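PDB 2WQK: 5'-nucleotidase SurE from Aquifex aeolicus, which probably removes the phosphate from nucleoside 5'-monophosphates by hydrolysis, using one divalent metal cation per subunit. Local coordinates for residues V109-M113 and T158-V162. Residues are numbered along the deposited sequence; the frame is centred on the assembly and turned at random.
Sequences VSGAM and TYLNV
The ring of Y159 lies against helix 107-117 with one face under M113 and part of its rim against V109. CA of M113 sits over that face in a CH-pi contact, 3.9 Å from the ring centroid and 14° off the ring normal. CG1 of V109 meets the edge near the ring plane, 3.8 Å from CE1 of Y159. CB of A112 approaches CD1 of Y159 obliquely. This is helix-on-sheet packing in the alpha/beta core of the SurE fold. Segments 109-113 and 158-162 run nearly antiparallel, at 157°, with their axes 8.8 Å apart at closest approach. Strand 158-165 lies in the mixed sheet between strands 122-128 and 225-232.

The CB bond of Y159 points toward the helix, and with CG between backbone N and carbonyl carbon (chi1 60°) the ring comes to lie against M113. The side chain of M113 then runs past the phenol end. Its CB lies 3.7 Å from CZ of Y159, and its CG is near the same hydroxyl-bearing corner. No hydrogen bond joins the two segments; the contact rests on packing. An alanine in place of Y159 would take away the ring and is likely to leave a gap under CA of M113 and beside V109 and A112, with the helix less firmly seated on the sheet.

Farther along, V109 also reaches N161. A sulfate, probably from the crystallisation liquor, is bound about 6 Å from the side chain of V109. The side chain of N94, a ligand of the bound sodium ion, is about 8 Å from that of V109. Both are consistent with this end lying near the catalytic pocket. The amide of N161 is held through ND2, which hydrogen-bonds to the backbone O of N98. Its other branch faces the helix, where OD1 of N161 lies 3.3 Å from CG2 of V109.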
loop_
_atom_site.group_PDB
_atom_site.type_symbol
_atom_site.label_atom_id
_atom_site.label_comp_id
_atom_site.label_asym_id
_atom_site.label_seq_id
_atom_site.Cartn_x
_atom_site.Cartn_y
_atom_site.Cartn_z
ATOM N N VAL A 109 -14.683 7.090 12.355
ATOM C CA VAL A 109 -15.334 6.578 13.552
ATOM C C VAL A 109 -14.284 6.066 14.560
ATOM O O VAL A 109 -14.391 6.293 15.746
ATOM C CB VAL A 109 -16.399 5.504 13.218
ATOM C CG1 VAL A 109 -17.017 4.958 14.488
ATOM C CG2 VAL A 109 -17.463 6.099 12.332
ATOM N N SER A 110 -13.261 5.382 14.070
ATOM C CA SER A 110 -12.263 4.816 14.985
ATOM C C SER A 110 -11.490 5.902 15.753
ATOM O O SER A 110 -11.124 5.687 16.923
ATOM C CB SER A 110 -11.313 3.872 14.239
ATOM O OG SER A 110 -10.481 4.531 13.354
ATOM N N GLY A 111 -11.315 7.078 15.136
ATOM C CA GLY A 111 -10.706 8.202 15.885
ATOM C C GLY A 111 -11.547 8.561 17.110
ATOM O O GLY A 111 -11.022 8.761 18.216
ATOM N N ALA A 112 -12.864 8.680 16.923
ATOM C CA ALA A 112 -13.748 8.984 18.062
ATOM C C ALA A 112 -13.732 7.826 19.085
ATOM O O ALA A 112 -13.671 8.042 20.288
ATOM C CB ALA A 112 -15.161 9.310 17.623
ATOM N N MET A 113 -13.744 6.585 18.591
ATOM C CA MET A 113 -13.644 5.435 19.477
ATOM C C MET A 113 -12.419 5.490 20.368
ATOM O O MET A 113 -12.525 5.263 21.547
ATOM C CB MET A 113 -13.655 4.136 18.645
ATOM C CG MET A 113 -13.678 2.882 19.506
ATOM S SD MET A 113 -13.326 1.390 18.542
ATOM C CE MET A 113 -11.592 1.681 18.160
ATOM N N THR A 158 -20.499 5.193 25.772
ATOM C CA THR A 158 -21.018 5.626 24.491
ATOM C C THR A 158 -20.075 6.637 23.838
ATOM O O THR A 158 -19.432 7.417 24.501
ATOM C CB THR A 158 -22.415 6.322 24.730
ATOM O OG1 THR A 158 -23.285 5.419 25.442
ATOM C CG2 THR A 158 -23.086 6.752 23.432
ATOM N N TYR A 159 -20.082 6.633 22.524
ATOM C CA TYR A 159 -19.548 7.765 21.739
ATOM C C TYR A 159 -20.515 7.992 20.592
ATOM O O TYR A 159 -21.306 7.106 20.280
ATOM C CB TYR A 159 -18.101 7.568 21.303
ATOM C CG TYR A 159 -17.835 6.351 20.427
ATOM C CD1 TYR A 159 -17.510 6.519 19.099
ATOM C CD2 TYR A 159 -17.857 5.039 20.932
ATOM C CE1 TYR A 159 -17.297 5.451 18.254
ATOM C CE2 TYR A 159 -17.623 3.957 20.086
ATOM C CZ TYR A 159 -17.338 4.169 18.759
ATOM O OH TYR A 159 -17.102 3.112 17.911
ATOM N N LEU A 160 -20.505 9.196 20.017
ATOM C CA LEU A 160 -21.511 9.551 19.027
ATOM C C LEU A 160 -20.978 9.466 17.598
ATOM O O LEU A 160 -19.899 9.938 17.306
ATOM C CB LEU A 160 -22.049 10.968 19.286
ATOM C CG LEU A 160 -22.616 11.207 20.679
ATOM C CD1 LEU A 160 -23.098 12.686 20.775
ATOM C CD2 LEU A 160 -23.732 10.243 21.058
ATOM N N ASN A 161 -21.835 8.947 16.725
ATOM C CA ASN A 161 -21.594 8.877 15.306
ATOM C C ASN A 161 -22.596 9.739 14.552
ATOM O O ASN A 161 -23.783 9.480 14.618
ATOM C CB ASN A 161 -21.666 7.453 14.754
ATOM C CG ASN A 161 -21.179 7.401 13.335
ATOM O OD1 ASN A 161 -20.132 8.000 13.004
ATOM N ND2 ASN A 161 -21.951 6.724 12.454
ATOM N N VAL A 162 -22.097 10.850 13.979
ATOM C CA VAL A 162 -22.993 11.872 13.388
ATOM C C VAL A 162 -22.793 11.923 11.892
ATOM O O VAL A 162 -21.648 11.995 11.424
ATOM C CB VAL A 162 -22.713 13.260 14.008
ATOM C CG1 VAL A 162 -23.661 14.320 13.417
ATOM C CG2 VAL A 162 -22.837 13.207 15.539
#